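Local coordinates for protein putative S41 protease (Bacteroides fragilis NCTC 9343, PDB 3K50) that is probably a serine peptidase of family S41 that carries a PDZ-like domain, though its substrates are unknown, at residues A304-M316 / V351-F364. Numbering follows the deposited sequence. Where two conformers were deposited one is given.
Sequences AAEMVINCLNPYM and VYNAEEKSDYATGF
Asn310 and Asn353 meet across this contact with their side chains at about a right angle, yet their amide planes lie only 14° apart. Asn353 ND2 donates to the backbone Asn310 O at 3.1 Å, from above the carbonyl plane. Asn310 ND2 lies 2.9 Å from Lys357 O in a nearly straight bond. That oxygen also accepts from Asn353 N, which reaches it from the opposite face. The second hydrogen of Asn310 ND2 goes to a water that also bonds Val351 O and Tyr360 OH. A further water, held by Asp359 N, donates to Asn310 OD1, so both ends of this buried amide are gripped. With CG anti to the backbone N (chi1 -173°), the amide of Asn310 reaches across to the backbone of Lys357, just past the turn. Asn353 OD1 faces its own loop and accepts from Lys357 N, a bond that spans the type I turn from Asn353 to Glu356.

Phe364 is sandwiched. Ile309 CG2 sits over one face, 3.8 Å from the ring centroid, in a CH-pi contact. Tyr360 CB covers the opposite face, and Asn310 CB lies at the edge. The Tyr360 ring rests obliquely on the helix, with its CE2 3.6 Å from Glu306 CB and its CE1 3.5 Å from Asn310 CG. Glu306 OE2 passes the Tyr360 ring and is hydrogen-bonded to Thr325 OG1 and Gly327 N. Farther along, Ala354 CB packs against Tyr315, whose hydroxyl bonds Leu258 O.

Met307 CG touches Val351 CG1 at 3.7 Å, and both side chains reach helix 239-249. Together these contacts join helix 304-312 and the turn after it to the end of strand 342-352 and the loop that follows. The helix lies between parallel strands 292-297 and 317-322 in the chain, a beta-alpha-beta crossover of the ClpP/crotonase-like S41 domain.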
loop_
_atom_site.group_PDB
_atom_site.type_symbol
_atom_site.label_atom_id
_atom_site.label_comp_id
_atom_site.label_asym_id
_atom_site.label_seq_id
_atom_site.Cartn_x
_atom_site.Cartn_y
_atom_site.Cartn_z
ATOM N N ALA A 304 -3.559 -7.129 2.939
ATOM C CA ALA A 304 -3.812 -7.837 1.698
ATOM C C ALA A 304 -2.518 -8.002 0.882
ATOM O O ALA A 304 -2.315 -9.040 0.240
ATOM C CB ALA A 304 -4.922 -7.101 0.882
ATOM N N ALA A 305 -1.636 -6.987 0.902
ATOM C CA ALA A 305 -0.381 -7.015 0.148
ATOM C C ALA A 305 0.484 -8.179 0.668
ATOM O O ALA A 305 1.111 -8.891 -0.084
ATOM C CB ALA A 305 0.347 -5.691 0.279
ATOM N N GLU A 306 0.454 -8.379 1.961
ATOM C CA GLU A 306 1.213 -9.455 2.623
ATOM C C GLU A 306 0.574 -10.813 2.407
ATOM O O GLU A 306 1.266 -11.840 2.343
ATOM C CB GLU A 306 1.356 -9.157 4.089
ATOM C CG GLU A 306 2.227 -7.937 4.386
ATOM C CD GLU A 306 2.276 -7.592 5.853
ATOM O OE1 GLU A 306 1.301 -6.956 6.358
ATOM O OE2 GLU A 306 3.304 -7.924 6.492
HETATM N N MSE A 307 -0.735 -10.812 2.280
HETATM C CA MSE A 307 -1.505 -12.037 1.951
HETATM C C MSE A 307 -1.108 -12.596 0.599
HETATM O O MSE A 307 -1.016 -13.809 0.434
HETATM C CB MSE A 307 -2.999 -11.721 1.990
HETATM C CG MSE A 307 -3.990 -12.864 1.575
HETATM SE SE MSE A 307 -4.077 -13.296 -0.374
HETATM C CE MSE A 307 -6.031 -14.031 -0.667
ATOM N N VAL A 308 -0.832 -11.719 -0.355
ATOM C CA VAL A 308 -0.419 -12.142 -1.659
ATOM C C VAL A 308 0.899 -12.851 -1.571
ATOM O O VAL A 308 1.112 -13.907 -2.181
ATOM C CB VAL A 308 -0.291 -10.928 -2.640
ATOM C CG1 VAL A 308 0.406 -11.377 -3.918
ATOM C CG2 VAL A 308 -1.665 -10.340 -2.875
ATOM N N ILE A 309 1.802 -12.293 -0.816
ATOM C CA ILE A 309 3.093 -12.947 -0.606
ATOM C C ILE A 309 2.927 -14.289 0.091
ATOM O O ILE A 309 3.464 -15.309 -0.350
ATOM C CB ILE A 309 4.086 -12.070 0.235
ATOM C CG1 ILE A 309 4.407 -10.753 -0.518
ATOM C CG2 ILE A 309 5.325 -12.881 0.619
ATOM C CD1 ILE A 309 5.087 -9.644 0.397
ATOM N N ASN A 310 2.211 -14.300 1.193
ATOM C CA ASN A 310 2.062 -15.544 1.943
ATOM C C ASN A 310 1.421 -16.728 1.159
ATOM O O ASN A 310 1.806 -17.887 1.329
ATOM C CB ASN A 310 1.206 -15.270 3.205
ATOM C CG ASN A 310 1.144 -16.478 4.118
ATOM O OD1 ASN A 310 2.198 -17.024 4.468
ATOM N ND2 ASN A 310 -0.097 -16.929 4.487
ATOM N N CYS A 311 0.349 -16.407 0.430
ATOM C CA CYS A 311 -0.468 -17.326 -0.339
ATOM C C CYS A 311 0.121 -17.766 -1.645
ATOM O O CYS A 311 -0.126 -18.898 -2.077
ATOM C CB CYS A 311 -1.835 -16.698 -0.565
ATOM S SG CYS A 311 -2.680 -16.570 1.095
ATOM N N LEU A 312 0.889 -16.902 -2.298
ATOM C CA LEU A 312 1.656 -17.374 -3.455
ATOM C C LEU A 312 2.928 -18.191 -3.094
ATOM O O LEU A 312 3.341 -19.046 -3.898
ATOM C CB LEU A 312 2.062 -16.240 -4.355
ATOM C CG LEU A 312 0.924 -15.512 -5.033
ATOM C CD1 LEU A 312 1.555 -14.389 -5.833
ATOM C CD2 LEU A 312 0.106 -16.489 -5.898
ATOM N N ASN A 313 3.537 -17.936 -1.929
ATOM C CA ASN A 313 4.765 -18.668 -1.463
ATOM C C ASN A 313 4.794 -20.173 -1.680
ATOM O O ASN A 313 5.808 -20.694 -2.155
ATOM C CB ASN A 313 5.099 -18.393 0.041
ATOM C CG ASN A 313 6.127 -17.260 0.233
ATOM O OD1 ASN A 313 6.932 -17.026 -0.661
ATOM N ND2 ASN A 313 6.152 -16.610 1.423
ATOM N N PRO A 314 3.744 -20.886 -1.265
ATOM C CA PRO A 314 3.704 -22.354 -1.457
ATOM C C PRO A 314 3.603 -22.837 -2.893
ATOM O O PRO A 314 3.854 -24.002 -3.145
ATOM C CB PRO A 314 2.407 -22.766 -0.747
ATOM C CG PRO A 314 2.061 -21.644 0.133
ATOM C CD PRO A 314 2.593 -20.419 -0.480
ATOM N N TYR A 315 3.223 -21.960 -3.815
ATOM C CA TYR A 315 2.966 -22.368 -5.187
ATOM C C TYR A 315 3.944 -21.904 -6.263
ATOM O O TYR A 315 3.826 -22.340 -7.394
ATOM C CB TYR A 315 1.607 -21.830 -5.593
ATOM C CG TYR A 315 0.479 -22.523 -4.927
ATOM C CD1 TYR A 315 0.103 -23.793 -5.337
ATOM C CD2 TYR A 315 -0.230 -21.922 -3.871
ATOM C CE1 TYR A 315 -0.953 -24.464 -4.714
ATOM C CE2 TYR A 315 -1.282 -22.612 -3.221
ATOM C CZ TYR A 315 -1.654 -23.859 -3.688
ATOM O OH TYR A 315 -2.689 -24.537 -3.118
HETATM N N MSE A 316 4.810 -20.963 -5.923
HETATM C CA MSE A 316 5.730 -20.386 -6.877
HETATM C C MSE A 316 6.883 -19.761 -6.076
HETATM O O MSE A 316 6.830 -19.698 -4.823
HETATM C CB MSE A 316 4.986 -19.398 -7.826
HETATM C CG MSE A 316 4.427 -18.191 -7.222
HETATM SE SE MSE A 316 3.278 -17.096 -8.384
HETATM C CE MSE A 316 4.354 -16.500 -10.010
ATOM N N VAL A 351 -6.123 -15.352 7.979
ATOM C CA VAL A 351 -6.012 -15.600 6.534
ATOM C C VAL A 351 -4.823 -16.564 6.284
ATOM O O VAL A 351 -3.675 -16.143 6.138
ATOM C CB VAL A 351 -5.823 -14.294 5.743
ATOM C CG1 VAL A 351 -5.851 -14.584 4.228
ATOM C CG2 VAL A 351 -6.866 -13.335 6.115
ATOM N N TYR A 352 -5.080 -17.874 6.353
ATOM C CA TYR A 352 -4.014 -18.857 6.162
ATOM C C TYR A 352 -3.801 -19.145 4.703
ATOM O O TYR A 352 -4.743 -19.095 3.928
ATOM C CB TYR A 352 -4.349 -20.159 6.851
ATOM C CG TYR A 352 -4.706 -19.974 8.375
ATOM C CD1 TYR A 352 -3.787 -19.427 9.274
ATOM C CD2 TYR A 352 -5.913 -20.353 8.862
ATOM C CE1 TYR A 352 -4.069 -19.258 10.625
ATOM C CE2 TYR A 352 -6.210 -20.209 10.264
ATOM C CZ TYR A 352 -5.271 -19.680 11.113
ATOM O OH TYR A 352 -5.520 -19.487 12.455
ATOM N N ASN A 353 -2.577 -19.521 4.359
ATOM C CA ASN A 353 -2.280 -19.995 3.026
ATOM C C ASN A 353 -2.723 -21.480 2.950
ATOM O O ASN A 353 -3.255 -22.035 3.912
ATOM C CB ASN A 353 -0.790 -19.803 2.647
ATOM C CG ASN A 353 0.187 -20.536 3.529
ATOM O OD1 ASN A 353 -0.121 -21.528 4.222
ATOM N ND2 ASN A 353 1.438 -20.063 3.463
ATOM N N ALA A 354 -2.425 -22.130 1.835
ATOM C CA ALA A 354 -2.826 -23.534 1.600
ATOM C C ALA A 354 -2.119 -24.491 2.561
ATOM O O ALA A 354 -2.587 -25.593 2.767
ATOM C CB ALA A 354 -2.536 -23.912 0.148
ATOM N N GLU A 355 -1.000 -24.070 3.148
ATOM C CA GLU A 355 -0.289 -24.868 4.134
ATOM C C GLU A 355 -0.732 -24.560 5.573
ATOM O O GLU A 355 -0.044 -24.951 6.539
ATOM C CB GLU A 355 1.228 -24.675 4.028
ATOM C CG GLU A 355 1.873 -25.225 2.751
ATOM C CD GLU A 355 3.393 -24.922 2.683
ATOM O OE1 GLU A 355 3.955 -24.322 3.655
ATOM O OE2 GLU A 355 4.030 -25.252 1.644
ATOM N N GLU A 356 -1.885 -23.909 5.700
ATOM C CA GLU A 356 -2.465 -23.543 6.976
ATOM C C GLU A 356 -1.606 -22.602 7.823
ATOM O O GLU A 356 -1.705 -22.636 9.033
ATOM C CB GLU A 356 -2.808 -24.795 7.801
ATOM C CG GLU A 356 -3.569 -25.858 6.981
ATOM C CD GLU A 356 -3.857 -27.141 7.755
ATOM O OE1 GLU A 356 -4.431 -27.101 8.871
ATOM O OE2 GLU A 356 -3.532 -28.170 7.171
ATOM N N LYS A 357 -0.883 -21.701 7.188
ATOM C CA LYS A 357 0.025 -20.780 7.893
ATOM C C LYS A 357 -0.150 -19.332 7.472
ATOM O O LYS A 357 -0.616 -19.076 6.370
ATOM C CB LYS A 357 1.495 -21.237 7.678
ATOM C CG LYS A 357 1.813 -22.534 8.394
ATOM C CD LYS A 357 3.079 -23.237 7.949
ATOM C CE LYS A 357 4.353 -22.595 8.409
ATOM N NZ LYS A 357 5.412 -23.643 8.741
ATOM N N SER A 358 0.171 -18.435 8.411
ATOM C CA SER A 358 0.201 -16.973 8.261
ATOM C C SER A 358 1.243 -16.493 9.272
ATOM O O SER A 358 1.050 -15.538 9.993
ATOM C CB SER A 358 -1.164 -16.334 8.515
ATOM O OG SER A 358 -1.758 -16.716 9.744
ATOM N N ASP A 359 2.369 -17.178 9.286
ATOM C CA ASP A 359 3.316 -17.007 10.327
ATOM C C ASP A 359 4.426 -15.975 9.950
ATOM O O ASP A 359 5.593 -16.313 9.859
ATOM C CB ASP A 359 3.805 -18.420 10.696
ATOM C CG ASP A 359 2.666 -19.322 11.273
ATOM O OD1 ASP A 359 1.452 -19.235 10.876
ATOM O OD2 ASP A 359 2.991 -20.146 12.159
ATOM N N TYR A 360 3.990 -14.727 9.728
ATOM C CA TYR A 360 4.823 -13.586 9.386
ATOM C C TYR A 360 4.566 -12.413 10.323
ATOM O O TYR A 360 4.676 -11.258 9.911
ATOM C CB TYR A 360 4.619 -13.119 7.915
ATOM C CG TYR A 360 3.197 -12.945 7.432
ATOM C CD1 TYR A 360 2.463 -14.043 7.010
ATOM C CD2 TYR A 360 2.642 -11.668 7.250
ATOM C CE1 TYR A 360 1.215 -13.905 6.529
ATOM C CE2 TYR A 360 1.353 -11.511 6.792
ATOM C CZ TYR A 360 0.667 -12.635 6.376
ATOM O OH TYR A 360 -0.610 -12.534 5.907
ATOM N N ALA A 361 4.315 -12.715 11.595
ATOM C CA ALA A 361 4.264 -11.696 12.629
ATOM C C ALA A 361 5.575 -10.902 12.504
ATOM O O ALA A 361 6.618 -11.460 12.220
ATOM C CB ALA A 361 4.158 -12.359 14.012
ATOM N N THR A 362 5.498 -9.600 12.662
ATOM C CA THR A 362 6.636 -8.655 12.532
ATOM C C THR A 362 7.079 -8.380 11.089
ATOM O O THR A 362 7.905 -7.489 10.855
ATOM C CB THR A 362 7.908 -8.975 13.457
ATOM O OG1 THR A 362 8.820 -9.870 12.808
ATOM C CG2 THR A 362 7.493 -9.508 14.837
ATOM N N GLY A 363 6.490 -9.082 10.120
ATOM C CA GLY A 363 6.730 -8.815 8.714
ATOM C C GLY A 363 7.551 -9.845 7.960
ATOM O O GLY A 363 8.216 -10.713 8.562
ATOM N N PHE A 364 7.447 -9.781 6.637
ATOM C CA PHE A 364 8.278 -10.638 5.808
ATOM C C PHE A 364 9.593 -9.921 5.581
ATOM O O PHE A 364 9.623 -8.820 5.033
ATOM C CB PHE A 364 7.654 -10.903 4.442
ATOM C CG PHE A 364 6.573 -11.971 4.437
ATOM C CD1 PHE A 364 6.905 -13.315 4.564
ATOM C CD2 PHE A 364 5.268 -11.644 4.215
ATOM C CE1 PHE A 364 5.938 -14.283 4.488
ATOM C CE2 PHE A 364 4.275 -12.628 4.132
ATOM C CZ PHE A 364 4.620 -13.940 4.290
HETATM O O HOH W 1 -2.085 -14.860 4.276
HETATM O O HOH W 2 3.029 -18.535 6.778
HETATM O O HOH W 3 -1.744 -20.526 -0.504
#